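Local coordinates for protein cpftsy (Physcomitrella patens, PDB 4AK9) that probably serves as the chloroplast receptor of the signal recognition particle, a GTPase of the SIMIBI class that takes part in protein transport and chloroplast biogenesis, at residues Asp71-Asp76 with Lys89-Lys94; Glu35-Trp40 with Glu46-Glu51; Lys98-Arg103 with Ser311-Leu316; Gly279-Val284 with Ile290-Val295. All coordinates share one frame; numbering follows the deposited sequence.

Contact 1: residues Asp71-Asp76 with Lys89-Lys94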
loop_
_atom_site.group_PDB
_atom_site.type_symbol
_atom_site.label_atom_id
_atom_site.label_comp_id
_atom_site.label_asym_id
_atom_site.label_seq_id
_atom_site.Cartn_x
_atom_site.Cartn_y
_atom_site.Cartn_z
ATOM N N ASP A 71 15.820 11.375 0.407
ATOM C CA ASP A 71 16.913 11.788 1.298
ATOM C C ASP A 71 18.167 12.125 0.503
ATOM O O ASP A 71 18.832 13.113 0.786
ATOM C CB ASP A 71 17.202 10.720 2.346
ATOM C CG ASP A 71 17.697 11.311 3.669
ATOM O OD1 ASP A 71 17.396 12.491 3.973
ATOM O OD2 ASP A 71 18.394 10.584 4.409
ATOM N N THR A 72 18.460 11.335 -0.527
ATOM C CA THR A 72 19.573 11.638 -1.437
ATOM C C THR A 72 19.410 13.015 -2.124
ATOM O O THR A 72 20.385 13.775 -2.289
ATOM C CB THR A 72 19.684 10.522 -2.506
ATOM O OG1 THR A 72 19.836 9.256 -1.848
ATOM C CG2 THR A 72 20.869 10.760 -3.401
ATOM N N ILE A 73 18.184 13.336 -2.521
ATOM C CA ILE A 73 17.873 14.621 -3.126
ATOM C C ILE A 73 18.074 15.756 -2.127
ATOM O O ILE A 73 18.636 16.808 -2.478
ATOM C CB ILE A 73 16.427 14.650 -3.652
ATOM C CG1 ILE A 73 16.258 13.635 -4.795
ATOM C CG2 ILE A 73 15.989 16.063 -4.095
ATOM C CD1 ILE A 73 14.811 13.458 -5.208
ATOM N N ARG A 74 17.606 15.550 -0.890
ATOM C CA ARG A 74 17.789 16.531 0.184
ATOM C C ARG A 74 19.276 16.865 0.383
ATOM O O ARG A 74 19.616 18.050 0.530
ATOM C CB ARG A 74 17.177 16.059 1.528
ATOM C CG ARG A 74 15.667 15.751 1.490
ATOM C CD ARG A 74 15.102 15.264 2.861
ATOM N NE ARG A 74 13.782 14.646 2.696
ATOM C CZ ARG A 74 12.611 15.289 2.783
ATOM N NH1 ARG A 74 12.584 16.587 3.074
ATOM N NH2 ARG A 74 11.460 14.627 2.588
ATOM N N LYS A 75 20.142 15.840 0.418
ATOM C CA LYS A 75 21.595 16.054 0.608
ATOM C C LYS A 75 22.194 16.814 -0.570
ATOM O O LYS A 75 23.012 17.721 -0.383
ATOM C CB LYS A 75 22.380 14.745 0.757
ATOM C CG LYS A 75 21.714 13.660 1.576
ATOM C CD LYS A 75 21.908 13.829 3.065
ATOM C CE LYS A 75 21.392 12.585 3.779
ATOM N NZ LYS A 75 21.742 12.569 5.235
ATOM N N ASP A 76 21.816 16.419 -1.784
ATOM C CA ASP A 76 22.328 17.072 -2.993
ATOM C C ASP A 76 21.899 18.543 -3.058
ATOM O O ASP A 76 22.641 19.409 -3.569
ATOM C CB ASP A 76 21.885 16.317 -4.260
ATOM C CG ASP A 76 22.558 14.945 -4.401
ATOM O OD1 ASP A 76 23.457 14.620 -3.593
ATOM O OD2 ASP A 76 22.196 14.188 -5.329
ATOM N N LYS A 89 13.957 16.830 -10.523
ATOM C CA LYS A 89 13.229 15.847 -11.316
ATOM C C LYS A 89 14.186 14.868 -11.966
ATOM O O LYS A 89 13.964 13.660 -11.925
ATOM C CB LYS A 89 12.400 16.549 -12.390
ATOM C CG LYS A 89 11.654 15.601 -13.346
ATOM C CD LYS A 89 10.748 14.648 -12.581
ATOM C CE LYS A 89 9.379 14.512 -13.229
ATOM N NZ LYS A 89 9.446 14.266 -14.690
ATOM N N GLU A 90 15.254 15.377 -12.565
ATOM C CA GLU A 90 16.263 14.483 -13.121
ATOM C C GLU A 90 16.903 13.617 -12.064
ATOM O O GLU A 90 17.148 12.449 -12.326
ATOM C CB GLU A 90 17.334 15.246 -13.922
ATOM C CG GLU A 90 16.946 15.446 -15.387
ATOM C CD GLU A 90 16.348 14.181 -16.033
ATOM O OE1 GLU A 90 17.029 13.123 -16.056
ATOM O OE2 GLU A 90 15.190 14.256 -16.520
ATOM N N ALA A 91 17.175 14.165 -10.871
ATOM C CA ALA A 91 17.840 13.371 -9.841
ATOM C C ALA A 91 16.896 12.282 -9.336
ATOM O O ALA A 91 17.327 11.162 -9.017
ATOM C CB ALA A 91 18.299 14.247 -8.690
ATOM N N LEU A 92 15.615 12.626 -9.256
ATOM C CA LEU A 92 14.594 11.658 -8.858
ATOM C C LEU A 92 14.615 10.427 -9.783
ATOM O O LEU A 92 14.637 9.296 -9.319
ATOM C CB LEU A 92 13.218 12.316 -8.866
ATOM C CG LEU A 92 11.994 11.398 -8.664
ATOM C CD1 LEU A 92 12.013 10.762 -7.260
ATOM C CD2 LEU A 92 10.721 12.178 -8.866
ATOM N N LYS A 93 14.619 10.661 -11.090
ATOM C CA LYS A 93 14.659 9.564 -12.055
ATOM C C LYS A 93 15.929 8.752 -11.918
ATOM O O LYS A 93 15.873 7.522 -11.949
ATOM C CB LYS A 93 14.503 10.077 -13.498
ATOM C CG LYS A 93 13.167 10.758 -13.754
ATOM C CD LYS A 93 13.067 11.339 -15.182
ATOM C CE LYS A 93 13.333 10.259 -16.226
ATOM N NZ LYS A 93 13.081 10.740 -17.619
ATOM N N LYS A 94 17.080 9.419 -11.792
ATOM C CA LYS A 94 18.351 8.693 -11.679
ATOM C C LYS A 94 18.453 7.862 -10.418
ATOM O O LYS A 94 18.992 6.768 -10.449
ATOM C CB LYS A 94 19.555 9.637 -11.773
ATOM C CG LYS A 94 19.684 10.244 -13.138
ATOM C CD LYS A 94 20.772 11.313 -13.214
ATOM C CE LYS A 94 20.791 11.945 -14.606
ATOM N NZ LYS A 94 21.397 13.310 -14.599
#

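Contact 2: residues Glu35-Trp40 with Glu46-Glu51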
loop_
_atom_site.group_PDB
_atom_site.type_symbol
_atom_site.label_atom_id
_atom_site.label_comp_id
_atom_site.label_asym_id
_atom_site.label_seq_id
_atom_site.Cartn_x
_atom_site.Cartn_y
_atom_site.Cartn_z
ATOM N N GLU A 35 4.300 19.509 -11.489
ATOM C CA GLU A 35 3.581 20.657 -10.946
ATOM C C GLU A 35 4.157 21.086 -9.605
ATOM O O GLU A 35 4.407 22.270 -9.361
ATOM C CB GLU A 35 2.116 20.301 -10.755
ATOM C CG GLU A 35 1.311 21.387 -10.058
ATOM C CD GLU A 35 0.512 22.244 -11.033
ATOM O OE1 GLU A 35 0.652 22.032 -12.262
ATOM O OE2 GLU A 35 -0.259 23.120 -10.569
ATOM N N LEU A 36 4.353 20.104 -8.729
ATOM C CA LEU A 36 4.896 20.344 -7.402
ATOM C C LEU A 36 6.241 21.036 -7.443
ATOM O O LEU A 36 6.546 21.909 -6.622
ATOM C CB LEU A 36 5.054 18.998 -6.693
ATOM C CG LEU A 36 5.508 19.013 -5.243
ATOM C CD1 LEU A 36 4.550 19.858 -4.408
ATOM C CD2 LEU A 36 5.548 17.574 -4.720
ATOM N N LEU A 37 7.034 20.633 -8.411
ATOM C CA LEU A 37 8.416 21.072 -8.445
ATOM C C LEU A 37 8.491 22.499 -8.988
ATOM O O LEU A 37 9.503 23.182 -8.803
ATOM C CB LEU A 37 9.254 20.109 -9.276
ATOM C CG LEU A 37 9.564 18.816 -8.494
ATOM C CD1 LEU A 37 10.509 17.889 -9.263
ATOM C CD2 LEU A 37 10.107 19.130 -7.119
ATOM N N THR A 38 7.415 22.943 -9.639
ATOM C CA THR A 38 7.324 24.349 -10.047
ATOM C C THR A 38 7.218 25.257 -8.823
ATOM O O THR A 38 7.529 26.446 -8.894
ATOM C CB THR A 38 6.140 24.632 -11.003
ATOM O OG1 THR A 38 4.890 24.597 -10.285
ATOM C CG2 THR A 38 6.123 23.628 -12.142
ATOM N N TYR A 39 6.783 24.704 -7.695
ATOM C CA TYR A 39 6.712 25.491 -6.467
ATOM C C TYR A 39 7.986 25.400 -5.653
ATOM O O TYR A 39 8.072 25.963 -4.550
ATOM C CB TYR A 39 5.518 25.070 -5.601
ATOM C CG TYR A 39 4.194 25.319 -6.275
ATOM C CD1 TYR A 39 3.677 26.608 -6.384
ATOM C CD2 TYR A 39 3.465 24.273 -6.818
ATOM C CE1 TYR A 39 2.464 26.842 -7.014
ATOM C CE2 TYR A 39 2.251 24.492 -7.446
ATOM C CZ TYR A 39 1.753 25.778 -7.542
ATOM O OH TYR A 39 0.541 25.992 -8.170
ATOM N N TRP A 40 8.978 24.680 -6.176
ATOM C CA TRP A 40 10.207 24.483 -5.418
ATOM C C TRP A 40 11.070 25.759 -5.338
ATOM O O TRP A 40 11.294 26.453 -6.343
ATOM C CB TRP A 40 11.057 23.332 -5.961
ATOM C CG TRP A 40 12.225 23.080 -5.066
ATOM C CD1 TRP A 40 12.249 22.297 -3.944
ATOM C CD2 TRP A 40 13.522 23.688 -5.156
ATOM N NE1 TRP A 40 13.498 22.336 -3.367
ATOM C CE2 TRP A 40 14.290 23.201 -4.083
ATOM C CE3 TRP A 40 14.111 24.593 -6.057
ATOM C CZ2 TRP A 40 15.629 23.577 -3.883
ATOM C CZ3 TRP A 40 15.430 24.977 -5.856
ATOM C CH2 TRP A 40 16.173 24.479 -4.778
ATOM N N GLU A 46 12.196 21.905 2.070
ATOM C CA GLU A 46 11.846 20.794 2.946
ATOM C C GLU A 46 10.363 20.428 2.903
ATOM O O GLU A 46 10.023 19.240 2.900
ATOM C CB GLU A 46 12.334 21.040 4.371
ATOM C CG GLU A 46 13.860 21.070 4.485
ATOM C CD GLU A 46 14.513 19.709 4.227
ATOM O OE1 GLU A 46 14.472 19.203 3.077
ATOM O OE2 GLU A 46 15.085 19.138 5.187
ATOM N N SER A 47 9.497 21.435 2.825
ATOM C CA SER A 47 8.052 21.233 2.684
ATOM C C SER A 47 7.689 20.568 1.354
ATOM O O SER A 47 6.821 19.659 1.303
ATOM C CB SER A 47 7.306 22.574 2.786
ATOM O OG SER A 47 7.400 23.100 4.103
ATOM N N ILE A 48 8.343 21.022 0.290
ATOM C CA ILE A 48 8.083 20.529 -1.044
ATOM C C ILE A 48 8.541 19.073 -1.134
ATOM O O ILE A 48 7.861 18.251 -1.752
ATOM C CB ILE A 48 8.795 21.388 -2.114
ATOM C CG1 ILE A 48 8.238 22.804 -2.089
ATOM C CG2 ILE A 48 8.593 20.805 -3.496
ATOM C CD1 ILE A 48 6.748 22.840 -2.071
ATOM N N LEU A 49 9.646 18.744 -0.486
ATOM C CA LEU A 49 10.209 17.405 -0.605
ATOM C C LEU A 49 9.377 16.426 0.226
ATOM O O LEU A 49 9.264 15.259 -0.139
ATOM C CB LEU A 49 11.683 17.337 -0.205
ATOM C CG LEU A 49 12.652 18.093 -1.132
ATOM C CD1 LEU A 49 14.087 17.962 -0.647
ATOM C CD2 LEU A 49 12.534 17.576 -2.541
ATOM N N ASP A 50 8.807 16.896 1.330
ATOM C CA ASP A 50 7.826 16.100 2.078
ATOM C C ASP A 50 6.644 15.764 1.196
ATOM O O ASP A 50 6.212 14.607 1.149
ATOM C CB ASP A 50 7.345 16.834 3.345
ATOM C CG ASP A 50 8.295 16.647 4.527
ATOM O OD1 ASP A 50 9.382 16.048 4.336
ATOM O OD2 ASP A 50 7.969 17.099 5.655
ATOM N N GLU A 51 6.096 16.765 0.516
ATOM C CA GLU A 51 5.000 16.552 -0.417
ATOM C C GLU A 51 5.387 15.576 -1.525
ATOM O O GLU A 51 4.574 14.716 -1.904
ATOM C CB GLU A 51 4.512 17.867 -1.028
ATOM C CG GLU A 51 3.951 18.854 -0.014
ATOM C CD GLU A 51 3.409 20.123 -0.670
ATOM O OE1 GLU A 51 2.672 20.001 -1.678
ATOM O OE2 GLU A 51 3.732 21.236 -0.182
#

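Contact 3: residues Lys98-Arg103 with Ser311-Leu316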
loop_
_atom_site.group_PDB
_atom_site.type_symbol
_atom_site.label_atom_id
_atom_site.label_comp_id
_atom_site.label_asym_id
_atom_site.label_seq_id
_atom_site.Cartn_x
_atom_site.Cartn_y
_atom_site.Cartn_z
ATOM N N LYS A 98 19.051 3.921 -10.121
ATOM C CA LYS A 98 20.101 3.311 -9.306
ATOM C C LYS A 98 19.584 2.263 -8.338
ATOM O O LYS A 98 20.176 1.190 -8.219
ATOM C CB LYS A 98 20.882 4.392 -8.557
ATOM C CG LYS A 98 21.714 5.211 -9.507
ATOM C CD LYS A 98 22.510 6.302 -8.809
ATOM C CE LYS A 98 23.616 5.728 -7.915
ATOM N NZ LYS A 98 23.156 5.342 -6.542
ATOM N N LEU A 99 18.487 2.571 -7.648
ATOM C CA LEU A 99 17.901 1.619 -6.714
ATOM C C LEU A 99 17.530 0.340 -7.438
ATOM O O LEU A 99 17.643 -0.742 -6.864
ATOM C CB LEU A 99 16.636 2.184 -6.087
ATOM C CG LEU A 99 16.803 3.211 -4.978
ATOM C CD1 LEU A 99 15.450 3.342 -4.268
ATOM C CD2 LEU A 99 17.882 2.749 -4.005
ATOM N N LEU A 100 17.098 0.456 -8.702
ATOM C CA LEU A 100 16.670 -0.724 -9.479
ATOM C C LEU A 100 17.814 -1.597 -9.992
ATOM O O LEU A 100 17.607 -2.737 -10.386
ATOM C CB LEU A 100 15.750 -0.314 -10.653
ATOM C CG LEU A 100 14.311 0.109 -10.286
ATOM C CD1 LEU A 100 13.673 0.868 -11.493
ATOM C CD2 LEU A 100 13.472 -1.122 -9.932
ATOM N N THR A 101 19.029 -1.057 -9.996
ATOM C CA THR A 101 20.110 -1.711 -10.703
ATOM C C THR A 101 21.402 -1.924 -9.898
ATOM O O THR A 101 22.215 -2.769 -10.260
ATOM C CB THR A 101 20.509 -0.867 -11.937
ATOM O OG1 THR A 101 20.801 0.478 -11.502
ATOM C CG2 THR A 101 19.382 -0.830 -12.978
ATOM N N GLU A 102 21.638 -1.126 -8.867
ATOM C CA GLU A 102 22.952 -1.170 -8.205
ATOM C C GLU A 102 23.249 -2.462 -7.437
ATOM O O GLU A 102 24.424 -2.828 -7.286
ATOM C CB GLU A 102 23.106 0.027 -7.263
ATOM C CG GLU A 102 22.210 -0.085 -6.019
ATOM C CD GLU A 102 21.954 1.260 -5.344
ATOM O OE1 GLU A 102 22.696 2.233 -5.643
ATOM O OE2 GLU A 102 21.023 1.344 -4.502
ATOM N N ARG A 103 22.216 -3.158 -6.959
ATOM C CA ARG A 103 22.429 -4.300 -6.079
ATOM C C ARG A 103 22.049 -5.652 -6.716
ATOM O O ARG A 103 22.683 -6.688 -6.434
ATOM C CB ARG A 103 21.674 -4.068 -4.746
ATOM C CG ARG A 103 21.506 -5.333 -3.868
ATOM C CD ARG A 103 22.863 -5.896 -3.307
ATOM N NE ARG A 103 22.608 -7.001 -2.381
ATOM C CZ ARG A 103 22.390 -8.252 -2.773
ATOM N NH1 ARG A 103 22.422 -8.554 -4.065
ATOM N NH2 ARG A 103 22.142 -9.216 -1.888
ATOM N N SER A 311 13.707 1.595 -19.125
ATOM C CA SER A 311 12.393 1.665 -19.776
ATOM C C SER A 311 11.287 1.901 -18.769
ATOM O O SER A 311 10.332 2.638 -19.033
ATOM C CB SER A 311 12.094 0.349 -20.490
ATOM O OG SER A 311 13.183 0.020 -21.343
ATOM N N PHE A 312 11.410 1.259 -17.615
ATOM C CA PHE A 312 10.411 1.419 -16.571
ATOM C C PHE A 312 10.391 2.858 -16.077
ATOM O O PHE A 312 9.318 3.470 -15.936
ATOM C CB PHE A 312 10.717 0.445 -15.424
ATOM C CG PHE A 312 9.862 0.634 -14.211
ATOM C CD1 PHE A 312 8.547 0.187 -14.187
ATOM C CD2 PHE A 312 10.379 1.268 -13.074
ATOM C CE1 PHE A 312 7.756 0.375 -13.031
ATOM C CE2 PHE A 312 9.584 1.453 -11.911
ATOM C CZ PHE A 312 8.274 0.988 -11.910
ATOM N N VAL A 313 11.575 3.420 -15.828
ATOM C CA VAL A 313 11.635 4.769 -15.296
ATOM C C VAL A 313 11.056 5.743 -16.332
ATOM O O VAL A 313 10.275 6.654 -15.995
ATOM C CB VAL A 313 13.083 5.179 -14.890
ATOM C CG1 VAL A 313 13.130 6.665 -14.499
ATOM C CG2 VAL A 313 13.567 4.303 -13.717
ATOM N N ASP A 314 11.400 5.528 -17.595
ATOM C CA ASP A 314 10.826 6.350 -18.676
ATOM C C ASP A 314 9.297 6.215 -18.840
ATOM O O ASP A 314 8.624 7.147 -19.283
ATOM C CB ASP A 314 11.518 6.040 -19.995
ATOM C CG ASP A 314 12.977 6.491 -20.010
ATOM O OD1 ASP A 314 13.343 7.409 -19.238
ATOM O OD2 ASP A 314 13.749 5.916 -20.807
ATOM N N ALA A 315 8.754 5.058 -18.481
ATOM C CA ALA A 315 7.312 4.860 -18.504
ATOM C C ALA A 315 6.596 5.593 -17.363
ATOM O O ALA A 315 5.475 6.070 -17.536
ATOM C CB ALA A 315 6.975 3.371 -18.494
ATOM N N LEU A 316 7.232 5.680 -16.204
ATOM C CA LEU A 316 6.668 6.417 -15.075
ATOM C C LEU A 316 6.831 7.914 -15.242
ATOM O O LEU A 316 5.955 8.686 -14.855
ATOM C CB LEU A 316 7.389 6.035 -13.796
ATOM C CG LEU A 316 7.258 4.578 -13.372
ATOM C CD1 LEU A 316 7.680 4.458 -11.914
ATOM C CD2 LEU A 316 5.859 4.137 -13.567
#

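Contact 4: residues Gly279-Val284 with Ile290-Val295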
loop_
_atom_site.group_PDB
_atom_site.type_symbol
_atom_site.label_atom_id
_atom_site.label_comp_id
_atom_site.label_asym_id
_atom_site.label_seq_id
_atom_site.Cartn_x
_atom_site.Cartn_y
_atom_site.Cartn_z
ATOM N N GLY A 279 4.870 1.794 -8.147
ATOM C CA GLY A 279 6.085 1.973 -7.353
ATOM C C GLY A 279 6.454 0.698 -6.610
ATOM O O GLY A 279 7.594 0.532 -6.159
ATOM N N CYS A 280 5.498 -0.236 -6.487
ATOM C CA CYS A 280 5.777 -1.498 -5.803
ATOM C C CYS A 280 6.919 -2.276 -6.477
ATOM O O CYS A 280 7.654 -3.016 -5.811
ATOM C CB CYS A 280 4.517 -2.385 -5.681
ATOM S SG CYS A 280 3.928 -3.086 -7.236
ATOM N N VAL A 281 7.094 -2.082 -7.778
ATOM C CA VAL A 281 8.243 -2.649 -8.490
ATOM C C VAL A 281 9.570 -2.213 -7.844
ATOM O O VAL A 281 10.499 -3.029 -7.658
ATOM C CB VAL A 281 8.218 -2.235 -9.969
ATOM C CG1 VAL A 281 9.490 -2.690 -10.701
ATOM C CG2 VAL A 281 6.975 -2.806 -10.642
ATOM N N VAL A 282 9.688 -0.929 -7.546
ATOM C CA VAL A 282 10.913 -0.405 -6.959
ATOM C C VAL A 282 11.086 -0.900 -5.538
ATOM O O VAL A 282 12.162 -1.341 -5.136
ATOM C CB VAL A 282 10.897 1.155 -7.002
ATOM C CG1 VAL A 282 12.239 1.715 -6.453
ATOM C CG2 VAL A 282 10.642 1.604 -8.424
ATOM N N SER A 283 10.003 -0.881 -4.785
ATOM C CA SER A 283 10.047 -1.306 -3.393
ATOM C C SER A 283 10.458 -2.757 -3.241
ATOM O O SER A 283 11.220 -3.100 -2.331
ATOM C CB SER A 283 8.683 -1.105 -2.752
ATOM O OG SER A 283 8.318 0.289 -2.807
ATOM N N VAL A 284 9.934 -3.624 -4.107
ATOM C CA VAL A 284 10.289 -5.044 -3.996
ATOM C C VAL A 284 11.763 -5.286 -4.336
ATOM O O VAL A 284 12.453 -6.041 -3.650
ATOM C CB VAL A 284 9.291 -5.993 -4.767
ATOM C CG1 VAL A 284 9.575 -6.022 -6.233
ATOM C CG2 VAL A 284 9.429 -7.424 -4.244
ATOM N N ILE A 290 16.368 -8.812 -5.049
ATOM C CA ILE A 290 16.160 -9.849 -6.069
ATOM C C ILE A 290 15.484 -9.140 -7.239
ATOM O O ILE A 290 14.589 -8.292 -7.013
ATOM C CB ILE A 290 15.205 -10.927 -5.528
ATOM C CG1 ILE A 290 15.910 -11.749 -4.432
ATOM C CG2 ILE A 290 14.706 -11.868 -6.651
ATOM C CD1 ILE A 290 14.917 -12.531 -3.613
ATOM N N PRO A 291 15.980 -9.375 -8.477
ATOM C CA PRO A 291 15.453 -8.573 -9.589
ATOM C C PRO A 291 14.011 -8.931 -9.972
ATOM O O PRO A 291 13.527 -10.064 -9.794
ATOM C CB PRO A 291 16.420 -8.911 -10.744
ATOM C CG PRO A 291 16.882 -10.328 -10.431
ATOM C CD PRO A 291 17.049 -10.298 -8.915
ATOM N N VAL A 292 13.295 -7.927 -10.455
ATOM C CA VAL A 292 12.048 -8.168 -11.189
ATOM C C VAL A 292 12.487 -8.536 -12.614
ATOM O O VAL A 292 13.283 -7.807 -13.231
ATOM C CB VAL A 292 11.158 -6.900 -11.202
ATOM C CG1 VAL A 292 10.031 -7.062 -12.248
ATOM C CG2 VAL A 292 10.563 -6.647 -9.804
ATOM N N LYS A 293 12.014 -9.676 -13.130
ATOM C CA LYS A 293 12.466 -10.159 -14.427
ATOM C C LYS A 293 11.441 -9.936 -15.549
ATOM O O LYS A 293 11.833 -9.735 -16.714
ATOM C CB LYS A 293 12.864 -11.650 -14.340
ATOM C CG LYS A 293 14.102 -11.877 -13.434
ATOM C CD LYS A 293 14.869 -13.184 -13.737
ATOM C CE LYS A 293 16.263 -13.067 -13.055
ATOM N NZ LYS A 293 17.201 -14.169 -13.400
ATOM N N PHE A 294 10.158 -9.973 -15.194
ATOM C CA PHE A 294 9.053 -9.656 -16.129
ATOM C C PHE A 294 7.983 -8.805 -15.442
ATOM O O PHE A 294 7.755 -8.936 -14.214
ATOM C CB PHE A 294 8.396 -10.946 -16.632
ATOM C CG PHE A 294 9.323 -11.802 -17.451
ATOM C CD1 PHE A 294 10.146 -12.746 -16.835
ATOM C CD2 PHE A 294 9.385 -11.653 -18.821
ATOM C CE1 PHE A 294 11.015 -13.535 -17.597
ATOM C CE2 PHE A 294 10.271 -12.441 -19.600
ATOM C CZ PHE A 294 11.082 -13.379 -18.967
ATOM N N VAL A 295 7.309 -7.954 -16.219
ATOM C CA VAL A 295 6.089 -7.298 -15.744
ATOM C C VAL A 295 4.915 -7.611 -16.687
ATOM O O VAL A 295 5.081 -7.596 -17.905
ATOM C CB VAL A 295 6.271 -5.781 -15.655
ATOM C CG1 VAL A 295 7.215 -5.443 -14.500
ATOM C CG2 VAL A 295 6.851 -5.233 -16.969
#

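Contact 1: residues Asp71-Asp76 with Lys89-Lys94
Two torsions carry Ile73 across to Ala91 and Leu92: CG1 stands opposite the carbonyl carbon (chi1 -65°), and a near-extended second torsion (chi2 171°) then sends CD1 out as the foremost atom of the side chain. In Leu92, CG lies anti to the backbone N (chi1 172°), and CA and CB are the atoms nearest Ile73 CD1, with the branched end a little farther off. The evidence is in the distances: Ile73 CD1 lies 4.1 Å from Leu92 CA and 4.2 Å from Leu92 CB. One helical position earlier, the methyl of Ala91 faces the shaft of the isoleucine, with Ile73 CG1 4.4 Å from Ala91 CB. The backbones approach most closely at the same place, Ile73 CA and Ala91 CA being 6.8 Å apart, and the small alanine is in keeping with so short a spacing. Ile73 also touches Ile88 and Asn95 of helix 85-101 and Leu49 of helix 45-58, while Leu92 reaches Val33 of helix 32-37. The pair therefore lies in the interior of the helical bundle domain, between helices 63-78 and 85-101. No hydrogen bond or salt bridge joins the two segments, and only 111 Å² is buried between them. With every crossing contact made by carbon at van der Waals range, the link is apolar, so what holds the two segments together here is the fit of the carbon surfaces, with no polar pair to fix the register.

Contact 2: residues Glu35-Trp40 with Glu46-Glu51
Leu36 lies against Ile48 and Glu51, and each part of its side chain has its own neighbour. CB points toward helix 45-58, and CG, placed anti to the backbone N (chi1 -175°), comes 4.0 Å from Ile48 CG2 as the two side chains run past each other in opposite senses. Beyond CG the branches divide. Leu36 CD2 settles over the backbone, 3.8 Å from Ile48 O, and is equally close to Glu51 CB. Leu36 CD1 is 3.9 Å from that same Glu51 CB and meets the outstretched carboxylate at its end, 3.3 Å from Glu51 OE1, a methyl-to-oxygen contact and not a hydrogen bond. With an alanine in place of Leu36, both methyls would go, which would probably open a gap beside Ile48 CG2 and leave the CB of Glu51 without this apolar neighbour.

Ile48 is the hub on the other side. Its CG2 sits in the plane of the Trp40 ring, at the edge, 4.0 Å from Trp40 CD1, and also meets Leu37 CD2 at 4.3 Å. Trp40 NE1 is bonded to Ser45 OG, which ties the indole to the start of helix 45-58. A type I beta turn from Leu37 to Trp40 leads the chain out of helix 32-37, and helix 45-58 returns roughly antiparallel to it as part of the helical bundle domain. Leu37 and Trp40 rest on Ile88 of helix 85-101, and Trp40 and Leu49 on Ile77 of helix 63-78.

Contact 3: residues Lys98-Arg103 with Ser311-Leu316
Leu100 reaches Phe312 and Val313 through a single methyl, CD1. Its CG is opposite the carbonyl carbon (chi1 -74°), and the extended second torsion (chi2 164°) carries CD1 to the front, 3.7 Å from Phe312 CD2 and 4.1 Å from Val313 CG2. Phe312 takes the other choice at its first torsion, with CG anti to the backbone N (chi1 173°), which makes the phenylalanine side chain cross that of Leu100 at about a right angle. The methyl approaches the ring obliquely: besides Phe312 CD2 it is 4.2 Å from Phe312 CE2, so it is shared along one bond of the ring. Val313 shares that chi1 value, yet in valine it puts CG2 beside the backbone N, and this is the branch that slides past Leu100.

The contact is small, 94 Å², and Leu100 CA stays 9.5 Å from Val313 CA; side-chain length, not backbone proximity, spans the distance. One helical turn on, Leu316 CG stands 4.0 Å above the Phe312 ring plane, offset toward the rim. Phe312 is further held edge-to-face by Phe23, and Leu100 also touches Phe307 and Val285. All three contacting residues are buried. Helix 85-101 closes the helical bundle and helix 309-316 lies at the end of the GTPase part, so the pairing of the two belongs to the N-G domain interface characteristic of SRP-type GTPases.

Contact 4: residues Gly279-Val284 with Ile290-Val295
Val292 puts one methyl, CG2, into the angle between two valines of helix 280-288. Val292 CG2 is 3.8 Å from Val284 CG1 and 4.2 Å from Val281 CG1, and both helix side chains cross it at about a right angle. In Val284 the touching branch occupies the crowded position between the backbone N and the carbonyl carbon (chi1 80°), whereas in Val281 CG1 is anti to the backbone N. The two valines are three residues apart and thus project from neighbouring turns on the same side of the helix, which the hydrogen bond from Val284 N to Cys280 O (2.9 Å) shows to be regularly wound there. This helix is the crossover of a beta-alpha-beta unit, strand 266-270, helix 280-288 and strand 292-296, within the P-loop GTPase fold, and the valines pack between the helix and strand 292-296. That strand is set in the sheet by backbone bonds of Lys293 and Phe294 to Phe267 and Leu269 on the parallel side, and of Val295 to Gln305 on the antiparallel one. Further out, Val281 packs on Leu269 and Val284 on Phe267, while Ser283 OG bonds to Asp60 O and Gly62 N, tying the helix to the loop between helices 45-58 and 63-78.

Overall arrangement
The four contacts form a path from the helical bundle into the GTPase domain. Contacts 1 and 2, centres 13 Å apart, share the bundle: Arg74 of contact 1 makes salt bridges to Asp50 and Glu46 of contact 2. Helix 85-101 carries contact 1 on to contact 3, 14 Å away between centres, where Lys93 CB packs 3.8 Å from Val313 CG1. Contact 3 lies about 9 Å, centre to centre, from contact 4, joined by Phe312 CE2 at 3.6 Å from Val282 CG2. Contacts 2 and 4, at about 27 Å between centres, do not touch. A probable P-loop, around Gly123 to Thr130, lies in the same GTPase domain as contact 4.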